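Local structure of leucine aminopeptidase 2 (Saccharomyces cerevisiae, 2XQ0) at residues 249-253 / 333-338; 410-416 / 434-439; 592-597 / 625-630. The protein cleaves di- and tripeptides as a zinc-dependent M1-family aminopeptidase and, in vitro, also shows low epoxide hydrolase activity, opening leukotriene A4. All blocks are in the same frame, centred on the assembly; numbering follows the deposited sequence.

Contact 1: residues 249-253 / 333-338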
loop_
_atom_site.group_PDB
_atom_site.type_symbol
_atom_site.label_atom_id
_atom_site.label_comp_id
_atom_site.label_asym_id
_atom_site.label_seq_id
_atom_site.Cartn_x
_atom_site.Cartn_y
_atom_site.Cartn_z
ATOM N N THR A 249 -9.538 18.080 6.454
ATOM C CA THR A 249 -10.656 17.154 6.632
ATOM C C THR A 249 -10.331 16.008 7.615
ATOM O O THR A 249 -11.122 15.697 8.515
ATOM C CB THR A 249 -11.125 16.574 5.292
ATOM O OG1 THR A 249 -11.573 17.647 4.443
ATOM C CG2 THR A 249 -12.275 15.608 5.534
ATOM N N ALA A 250 -9.166 15.392 7.448
ATOM C CA ALA A 250 -8.729 14.337 8.363
ATOM C C ALA A 250 -8.586 14.843 9.784
ATOM O O ALA A 250 -8.961 14.165 10.740
ATOM C CB ALA A 250 -7.407 13.736 7.884
ATOM N N GLU A 251 -8.007 16.028 9.920
ATOM C CA GLU A 251 -7.796 16.633 11.226
ATOM C C GLU A 251 -9.111 16.891 11.976
ATOM O O GLU A 251 -9.157 16.783 13.190
ATOM C CB GLU A 251 -7.018 17.934 11.089
ATOM C CG GLU A 251 -5.518 17.764 10.796
ATOM C CD GLU A 251 -4.783 19.111 10.674
ATOM O OE1 GLU A 251 -5.281 20.019 9.962
ATOM O OE2 GLU A 251 -3.698 19.256 11.276
ATOM N N LYS A 252 -10.168 17.241 11.250
ATOM C CA LYS A 252 -11.461 17.491 11.876
ATOM C C LYS A 252 -12.078 16.185 12.354
ATOM O O LYS A 252 -12.698 16.139 13.410
ATOM C CB LYS A 252 -12.409 18.201 10.896
ATOM C CG LYS A 252 -13.802 18.433 11.460
ATOM C CD LYS A 252 -14.666 19.321 10.563
ATOM C CE LYS A 252 -15.976 19.685 11.276
ATOM N NZ LYS A 252 -17.030 20.124 10.322
ATOM N N ILE A 253 -11.919 15.123 11.570
ATOM C CA ILE A 253 -12.482 13.828 11.949
ATOM C C ILE A 253 -11.716 13.267 13.145
ATOM O O ILE A 253 -12.311 12.781 14.116
ATOM C CB ILE A 253 -12.451 12.824 10.770
ATOM C CG1 ILE A 253 -13.434 13.253 9.670
ATOM C CG2 ILE A 253 -12.759 11.415 11.262
ATOM C CD1 ILE A 253 -13.013 12.829 8.256
ATOM N N ARG A 333 -14.033 7.975 5.259
ATOM C CA ARG A 333 -14.608 9.110 6.005
ATOM C C ARG A 333 -14.176 10.471 5.388
ATOM O O ARG A 333 -14.968 11.418 5.295
ATOM C CB ARG A 333 -14.216 9.034 7.487
ATOM C CG ARG A 333 -14.896 7.902 8.274
ATOM C CD ARG A 333 -16.420 8.119 8.437
ATOM N NE ARG A 333 -16.695 9.429 9.029
ATOM C CZ ARG A 333 -16.652 9.675 10.335
ATOM N NH1 ARG A 333 -16.369 8.706 11.201
ATOM N NH2 ARG A 333 -16.890 10.895 10.776
ATOM N N ILE A 334 -12.921 10.572 4.957
ATOM C CA ILE A 334 -12.431 11.815 4.351
ATOM C C ILE A 334 -13.206 12.128 3.077
ATOM O O ILE A 334 -13.761 13.221 2.926
ATOM C CB ILE A 334 -10.917 11.764 4.078
ATOM C CG1 ILE A 334 -10.151 11.786 5.408
ATOM C CG2 ILE A 334 -10.470 12.920 3.204
ATOM C CD1 ILE A 334 -8.711 11.270 5.292
ATOM N N ILE A 335 -13.289 11.160 2.170
ATOM C CA ILE A 335 -13.968 11.408 0.917
ATOM C C ILE A 335 -15.465 11.594 1.143
ATOM O O ILE A 335 -16.129 12.318 0.409
ATOM C CB ILE A 335 -13.700 10.296 -0.158
ATOM C CG1 ILE A 335 -14.585 9.078 0.061
ATOM C CG2 ILE A 335 -12.210 9.939 -0.232
ATOM C CD1 ILE A 335 -14.279 7.910 -0.885
ATOM N N GLY A 336 -16.002 10.949 2.168
ATOM C CA GLY A 336 -17.410 11.123 2.476
ATOM C C GLY A 336 -17.676 12.524 2.991
ATOM O O GLY A 336 -18.699 13.128 2.677
ATOM N N ALA A 337 -16.748 13.054 3.775
ATOM C CA ALA A 337 -16.937 14.375 4.354
ATOM C C ALA A 337 -16.843 15.440 3.268
ATOM O O ALA A 337 -17.473 16.485 3.363
ATOM C CB ALA A 337 -15.916 14.631 5.420
ATOM N N ILE A 338 -16.055 15.170 2.229
ATOM C CA ILE A 338 -15.856 16.143 1.159
ATOM C C ILE A 338 -16.942 16.027 0.096
ATOM O O ILE A 338 -17.472 17.026 -0.383
ATOM C CB ILE A 338 -14.466 15.970 0.505
ATOM C CG1 ILE A 338 -13.366 16.394 1.481
ATOM C CG2 ILE A 338 -14.370 16.766 -0.767
ATOM C CD1 ILE A 338 -11.963 15.961 1.038
#

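Contact 2: residues 410-416 / 434-439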
loop_
_atom_site.group_PDB
_atom_site.type_symbol
_atom_site.label_atom_id
_atom_site.label_comp_id
_atom_site.label_asym_id
_atom_site.label_seq_id
_atom_site.Cartn_x
_atom_site.Cartn_y
_atom_site.Cartn_z
ATOM N N PHE A 410 -19.386 7.491 17.152
ATOM C CA PHE A 410 -18.177 6.693 16.981
ATOM C C PHE A 410 -16.934 7.577 16.999
ATOM O O PHE A 410 -15.872 7.173 17.464
ATOM C CB PHE A 410 -18.285 5.919 15.660
ATOM C CG PHE A 410 -17.301 4.793 15.511
ATOM C CD1 PHE A 410 -17.181 3.808 16.488
ATOM C CD2 PHE A 410 -16.515 4.693 14.370
ATOM C CE1 PHE A 410 -16.281 2.763 16.333
ATOM C CE2 PHE A 410 -15.617 3.656 14.223
ATOM C CZ PHE A 410 -15.503 2.689 15.207
ATOM N N ASP A 411 -17.068 8.795 16.493
ATOM C CA ASP A 411 -15.915 9.678 16.372
ATOM C C ASP A 411 -15.198 9.954 17.700
ATOM O O ASP A 411 -13.968 10.085 17.722
ATOM C CB ASP A 411 -16.282 10.974 15.642
ATOM C CG ASP A 411 -16.451 10.768 14.134
ATOM O OD1 ASP A 411 -16.467 9.594 13.698
ATOM O OD2 ASP A 411 -16.564 11.772 13.388
ATOM N N PRO A 412 -15.949 10.032 18.811
ATOM C CA PRO A 412 -15.272 10.177 20.109
ATOM C C PRO A 412 -14.375 8.983 20.423
ATOM O O PRO A 412 -13.282 9.161 20.967
ATOM C CB PRO A 412 -16.432 10.233 21.100
ATOM C CG PRO A 412 -17.549 10.828 20.307
ATOM C CD PRO A 412 -17.402 10.253 18.929
ATOM N N PHE A 413 -14.827 7.780 20.089
ATOM C CA PHE A 413 -13.978 6.598 20.250
ATOM C C PHE A 413 -12.715 6.679 19.376
ATOM O O PHE A 413 -11.610 6.390 19.826
ATOM C CB PHE A 413 -14.727 5.309 19.924
ATOM C CG PHE A 413 -13.825 4.099 19.862
ATOM C CD1 PHE A 413 -13.295 3.555 21.025
ATOM C CD2 PHE A 413 -13.476 3.531 18.638
ATOM C CE1 PHE A 413 -12.441 2.451 20.974
ATOM C CE2 PHE A 413 -12.631 2.431 18.577
ATOM C CZ PHE A 413 -12.118 1.884 19.761
ATOM N N ILE A 414 -12.895 7.050 18.116
ATOM C CA ILE A 414 -11.777 7.170 17.185
ATOM C C ILE A 414 -10.681 8.084 17.753
ATOM O O ILE A 414 -9.495 7.743 17.754
ATOM C CB ILE A 414 -12.281 7.712 15.843
ATOM C CG1 ILE A 414 -13.190 6.677 15.177
ATOM C CG2 ILE A 414 -11.133 8.098 14.931
ATOM C CD1 ILE A 414 -13.736 7.155 13.838
ATOM N N ARG A 415 -11.083 9.244 18.252
ATOM C CA ARG A 415 -10.127 10.158 18.860
ATOM C C ARG A 415 -9.471 9.543 20.092
ATOM O O ARG A 415 -8.283 9.746 20.329
ATOM C CB ARG A 415 -10.817 11.460 19.255
ATOM C CG ARG A 415 -11.036 12.385 18.079
ATOM C CD ARG A 415 -12.275 13.228 18.272
ATOM N NE ARG A 415 -12.790 13.658 16.979
ATOM C CZ ARG A 415 -14.003 14.149 16.788
ATOM N NH1 ARG A 415 -14.377 14.515 15.569
ATOM N NH2 ARG A 415 -14.833 14.277 17.815
ATOM N N HIS A 416 -10.251 8.815 20.887
ATOM C CA HIS A 416 -9.735 8.242 22.127
ATOM C C HIS A 416 -8.691 7.193 21.787
ATOM O O HIS A 416 -7.587 7.181 22.350
ATOM C CB HIS A 416 -10.873 7.604 22.926
ATOM C CG HIS A 416 -10.423 6.941 24.185
ATOM N ND1 HIS A 416 -10.237 5.581 24.284
ATOM C CD2 HIS A 416 -10.110 7.454 25.398
ATOM C CE1 HIS A 416 -9.835 5.281 25.506
ATOM N NE2 HIS A 416 -9.749 6.399 26.200
ATOM N N THR A 434 -10.031 -1.532 24.523
ATOM C CA THR A 434 -10.244 -0.094 24.467
ATOM C C THR A 434 -11.677 0.224 24.052
ATOM O O THR A 434 -12.315 1.147 24.584
ATOM C CB THR A 434 -9.277 0.562 23.476
ATOM O OG1 THR A 434 -7.927 0.270 23.873
ATOM C CG2 THR A 434 -9.507 2.076 23.448
ATOM N N LEU A 435 -12.178 -0.540 23.089
ATOM C CA LEU A 435 -13.530 -0.347 22.612
ATOM C C LEU A 435 -14.468 -0.576 23.788
ATOM O O LEU A 435 -15.362 0.231 24.044
ATOM C CB LEU A 435 -13.820 -1.288 21.431
ATOM C CG LEU A 435 -15.160 -1.206 20.687
ATOM C CD1 LEU A 435 -15.332 0.123 19.946
ATOM C CD2 LEU A 435 -15.271 -2.363 19.720
ATOM N N TYR A 436 -14.244 -1.660 24.529
ATOM C CA TYR A 436 -15.117 -1.982 25.661
ATOM C C TYR A 436 -15.002 -0.981 26.818
ATOM O O TYR A 436 -16.004 -0.608 27.407
ATOM C CB TYR A 436 -14.898 -3.415 26.156
ATOM C CG TYR A 436 -15.739 -4.456 25.443
ATOM C CD1 TYR A 436 -15.373 -4.945 24.192
ATOM C CD2 TYR A 436 -16.898 -4.954 26.027
ATOM C CE1 TYR A 436 -16.142 -5.903 23.548
ATOM C CE2 TYR A 436 -17.677 -5.904 25.389
ATOM C CZ TYR A 436 -17.297 -6.374 24.153
ATOM O OH TYR A 436 -18.066 -7.327 23.529
ATOM N N GLU A 437 -13.792 -0.529 27.131
ATOM C CA GLU A 437 -13.643 0.464 28.191
ATOM C C GLU A 437 -14.340 1.782 27.821
ATOM O O GLU A 437 -14.856 2.489 28.692
ATOM C CB GLU A 437 -12.166 0.718 28.507
ATOM C CG GLU A 437 -11.400 -0.505 28.975
ATOM C CD GLU A 437 -9.896 -0.362 28.776
ATOM O OE1 GLU A 437 -9.463 0.625 28.136
ATOM O OE2 GLU A 437 -9.148 -1.245 29.253
ATOM N N PHE A 438 -14.362 2.105 26.531
ATOM C CA PHE A 438 -14.897 3.387 26.088
ATOM C C PHE A 438 -16.432 3.449 26.105
ATOM O O PHE A 438 -17.014 4.507 26.354
ATOM C CB PHE A 438 -14.362 3.763 24.699
ATOM C CG PHE A 438 -14.665 5.173 24.314
ATOM C CD1 PHE A 438 -13.916 6.219 24.827
ATOM C CD2 PHE A 438 -15.717 5.460 23.475
ATOM C CE1 PHE A 438 -14.202 7.538 24.489
ATOM C CE2 PHE A 438 -16.017 6.777 23.133
ATOM C CZ PHE A 438 -15.256 7.813 23.645
ATOM N N TYR A 439 -17.080 2.318 25.849
ATOM C CA TYR A 439 -18.536 2.273 25.762
ATOM C C TYR A 439 -19.195 1.417 26.859
ATOM O O TYR A 439 -19.832 0.399 26.560
ATOM C CB TYR A 439 -18.958 1.731 24.392
ATOM C CG TYR A 439 -18.668 2.630 23.206
ATOM C CD1 TYR A 439 -19.438 3.760 22.956
ATOM C CD2 TYR A 439 -17.651 2.325 22.315
ATOM C CE1 TYR A 439 -19.190 4.578 21.861
ATOM C CE2 TYR A 439 -17.399 3.130 21.210
ATOM C CZ TYR A 439 -18.171 4.254 20.990
ATOM O OH TYR A 439 -17.918 5.056 19.901
#

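Contact 3: residues 592-597 / 625-630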
loop_
_atom_site.group_PDB
_atom_site.type_symbol
_atom_site.label_atom_id
_atom_site.label_comp_id
_atom_site.label_asym_id
_atom_site.label_seq_id
_atom_site.Cartn_x
_atom_site.Cartn_y
_atom_site.Cartn_z
ATOM N N VAL A 592 0.280 -3.992 -14.362
ATOM C CA VAL A 592 1.263 -4.867 -14.993
ATOM C C VAL A 592 0.926 -6.360 -14.892
ATOM O O VAL A 592 0.895 -7.056 -15.912
ATOM C CB VAL A 592 2.672 -4.599 -14.424
ATOM C CG1 VAL A 592 3.672 -5.656 -14.888
ATOM C CG2 VAL A 592 3.138 -3.201 -14.814
ATOM N N ARG A 593 0.677 -6.850 -13.676
ATOM C CA ARG A 593 0.369 -8.269 -13.473
ATOM C C ARG A 593 -0.868 -8.707 -14.258
ATOM O O ARG A 593 -0.815 -9.659 -15.041
ATOM C CB ARG A 593 0.163 -8.587 -11.993
ATOM C CG ARG A 593 1.414 -8.558 -11.157
ATOM C CD ARG A 593 1.123 -9.052 -9.753
ATOM N NE ARG A 593 0.889 -10.492 -9.727
ATOM C CZ ARG A 593 0.826 -11.218 -8.615
ATOM N NH1 ARG A 593 0.978 -10.632 -7.429
ATOM N NH2 ARG A 593 0.620 -12.530 -8.688
ATOM N N PRO A 594 -1.998 -8.023 -14.036
ATOM C CA PRO A 594 -3.207 -8.395 -14.768
ATOM C C PRO A 594 -3.029 -8.178 -16.265
ATOM O O PRO A 594 -3.576 -8.938 -17.060
ATOM C CB PRO A 594 -4.263 -7.413 -14.235
ATOM C CG PRO A 594 -3.717 -6.912 -12.935
ATOM C CD PRO A 594 -2.228 -6.908 -13.097
ATOM N N GLY A 595 -2.286 -7.141 -16.641
ATOM C CA GLY A 595 -2.082 -6.818 -18.043
ATOM C C GLY A 595 -1.404 -7.953 -18.788
ATOM O O GLY A 595 -1.806 -8.331 -19.897
ATOM N N TYR A 596 -0.367 -8.501 -18.165
ATOM C CA TYR A 596 0.336 -9.643 -18.717
ATOM C C TYR A 596 -0.532 -10.900 -18.742
ATOM O O TYR A 596 -0.420 -11.713 -19.660
ATOM C CB TYR A 596 1.667 -9.875 -17.984
ATOM C CG TYR A 596 2.789 -9.048 -18.560
ATOM C CD1 TYR A 596 3.405 -9.412 -19.750
ATOM C CD2 TYR A 596 3.222 -7.889 -17.927
ATOM C CE1 TYR A 596 4.428 -8.653 -20.290
ATOM C CE2 TYR A 596 4.244 -7.129 -18.458
ATOM C CZ TYR A 596 4.843 -7.507 -19.637
ATOM O OH TYR A 596 5.864 -6.736 -20.159
ATOM N N ARG A 597 -1.409 -11.052 -17.753
ATOM C CA ARG A 597 -2.325 -12.189 -17.755
ATOM C C ARG A 597 -3.303 -12.051 -18.905
ATOM O O ARG A 597 -3.588 -13.018 -19.608
ATOM C CB ARG A 597 -3.076 -12.315 -16.430
ATOM C CG ARG A 597 -2.212 -12.783 -15.261
ATOM C CD ARG A 597 -3.098 -13.350 -14.169
ATOM N NE ARG A 597 -2.372 -13.593 -12.929
ATOM C CZ ARG A 597 -2.927 -14.097 -11.831
ATOM N NH1 ARG A 597 -4.216 -14.413 -11.822
ATOM N NH2 ARG A 597 -2.197 -14.284 -10.740
ATOM N N LEU A 625 6.869 -11.551 -9.857
ATOM C CA LEU A 625 5.519 -12.070 -9.929
ATOM C C LEU A 625 5.031 -12.236 -11.361
ATOM O O LEU A 625 4.283 -13.163 -11.659
ATOM C CB LEU A 625 4.592 -11.207 -9.090
ATOM C CG LEU A 625 4.974 -11.456 -7.631
ATOM C CD1 LEU A 625 4.473 -10.372 -6.690
ATOM C CD2 LEU A 625 4.476 -12.840 -7.219
ATOM N N VAL A 626 5.474 -11.359 -12.255
ATOM C CA VAL A 626 5.079 -11.467 -13.657
ATOM C C VAL A 626 5.780 -12.650 -14.315
ATOM O O VAL A 626 5.201 -13.335 -15.165
ATOM C CB VAL A 626 5.362 -10.170 -14.448
ATOM C CG1 VAL A 626 4.875 -10.311 -15.892
ATOM C CG2 VAL A 626 4.683 -8.984 -13.781
ATOM N N LYS A 627 7.025 -12.883 -13.907
ATOM C CA LYS A 627 7.794 -14.038 -14.362
ATOM C C LYS A 627 6.998 -15.335 -14.198
ATOM O O LYS A 627 6.879 -16.116 -15.139
ATOM C CB LYS A 627 9.132 -14.124 -13.611
ATOM C CG LYS A 627 9.783 -15.504 -13.657
ATOM C CD LYS A 627 11.065 -15.577 -12.823
ATOM C CE LYS A 627 12.273 -15.048 -13.586
ATOM N NZ LYS A 627 13.563 -15.361 -12.892
ATOM N N GLN A 628 6.435 -15.552 -13.012
ATOM C CA GLN A 628 5.726 -16.796 -12.727
ATOM C C GLN A 628 4.284 -16.779 -13.221
ATOM O O GLN A 628 3.700 -17.829 -13.468
ATOM C CB GLN A 628 5.765 -17.112 -11.235
ATOM C CG GLN A 628 4.794 -16.302 -10.410
ATOM C CD GLN A 628 5.191 -16.275 -8.957
ATOM O OE1 GLN A 628 6.332 -16.585 -8.611
ATOM N NE2 GLN A 628 4.255 -15.900 -8.094
ATOM N N ASP A 629 3.707 -15.589 -13.346
ATOM C CA ASP A 629 2.405 -15.457 -13.981
ATOM C C ASP A 629 2.496 -15.998 -15.402
ATOM O O ASP A 629 1.580 -16.661 -15.881
ATOM C CB ASP A 629 1.944 -13.997 -14.010
ATOM C CG ASP A 629 1.306 -13.554 -12.702
ATOM O OD1 ASP A 629 1.201 -14.386 -11.775
ATOM O OD2 ASP A 629 0.909 -12.372 -12.602
ATOM N N LEU A 630 3.610 -15.712 -16.068
ATOM C CA LEU A 630 3.829 -16.169 -17.439
ATOM C C LEU A 630 4.496 -17.546 -17.487
ATOM O O LEU A 630 5.230 -17.854 -18.427
ATOM C CB LEU A 630 4.667 -15.147 -18.220
ATOM C CG LEU A 630 3.992 -13.848 -18.669
ATOM C CD1 LEU A 630 5.033 -12.826 -19.099
ATOM C CD2 LEU A 630 2.998 -14.112 -19.802
#

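Contact 1: residues 249-253 / 333-338
Thr249 opens the last turn of helix 243-253 and points toward helix 333-338, whose short axis passes 9.6 Å away at a steep crossing angle of 105°. Its methyl CG2 lies 3.8 Å from CB of Ala337 and 3.8 Å from the carbonyl O of Ile334, while its OG1 is 3.7 Å from CG1 of Ile338. Because that hydroxyl bonds back to the carbonyl of Lys245, one turn earlier in its own helix, threonine can offer its methyl to an apolar neighbour without leaving a polar group unsatisfied. Ala250 marks the tightest backbone approach: its CA is 6.0 Å from CA of Ile334, and its CB meets CD1 of Ile334 at 3.8 Å, so a small residue suits the spot. One turn after Thr249 comes Ile253, which gives up the most surface here. Its CD1 reaches the backbone O of Arg333 at 3.8 Å, CG1 of Ile334 at 4.2 Å and CB of Ala337 at 4.4 Å, and its CG2 lies over one face of the Arg333 guanidinium. The charge of Arg333 is met by Asp411, beyond these two segments. Helix 321-339 also carries zinc ligand Glu324, and the side chain of Ile334 is about 8 Å from that of His301, another zinc ligand, so this packing joins helix 243-253 to the scaffold of the M1 catalytic domain. With methyl and methylene groups making the junction, and with the polar ends of Thr249 and Arg333 bonded to Lys245 and Asp411, these two segments are held together by close fit rather than by directional bonds.

Contact 2: residues 410-416 / 434-439
A proline within a helix and a cluster of four aromatic residues distinguish this contact. Pro412 has no amide hydrogen to give to the preceding turn, and helix 407-420 is kinked there; its CB packs 3.7 Å from CZ of Phe438. Phe413, next along, is the hub. Its ring edge faces the Phe438 ring in an offset edge-to-face pair, with ring centroids 5.8 Å apart and planes at 60°, while its CA makes a CH-pi contact 3.9 Å from the Phe438 centroid. Over one face of the Phe413 ring sits CD1 of Leu435, 3.7 Å from the centroid, the branched leucine side chain laying a methyl on the flat ring. The two segments belong to consecutive helices of the M1 catalytic domain, 407-420 and 428-438, with the short strand 424-426 between them, away from the annotated sites; their short axes cross at 126° with 10.6 Å between them. Tyr439, the first residue to leave helical geometry, turns its ring back so that OH lies 3.2 Å from CB of Phe413, and that hydroxyl hydrogen-bonds to the carbonyl of Glu409. His416 completes the cluster one turn beyond Pro412, its ring obliquely placed against Phe438 with centroids 5.0 Å apart.

Contact 3: residues 592-597 / 625-630
Val626 lies at the apolar centre, its two methyls meeting different partners: CG2 touches CG1 of Val592 at 3.7 Å, and CG1 sits over the face of the Tyr596 ring, a CH-pi contact 4.0 Å from the centroid. Valine's short side chain suits this close approach, where CA of Arg593 and CA of Val626 are 5.7 Å apart. Leu630, just past the helix end, adds CD1 at 3.8 Å from CD1 of Tyr596, whose hydroxyl bonds to that of Tyr618. Helix 604-614 packs Phe611 against Val626 and Leu630. Farther out, Arg593 lays its guanidinium face against CB of Leu625. Its NE forms a salt bridge, with a weak hydrogen bond, to OD2 of Asp629 at 3.4 Å; NE of Arg597 bridges to the same OD2 at 3.5 Å. One carboxylate thus serves two arginines a helical turn apart. Near-parallel helices, 19° apart with another helix between them in sequence, are characteristic of the all-helical C-terminal domain of leukotriene A4 hydrolases.

Contacts 1 and 2 are neighbours within the M1 catalytic domain, and residues of each bond directly to the other: Arg333 NH1 meets Asp411 OD1 in a 2.7 Å salt bridge, and Arg415 NE reaches Ile253 O at 3.0 Å. Contact 3 belongs to the C-terminal helical domain, on the opposite side of the chain's centre and about 22 Å from contact 1 between nearest atoms. Contact 2 is the most buried and relies on aromatic rings; contact 1, partly buried, uses small and aliphatic groups. Contact 3, also partly buried, alone carries salt bridges between its own segments, along its more open edge. Steep crossings in contacts 1 and 2 contrast with near-parallel packing in contact 3.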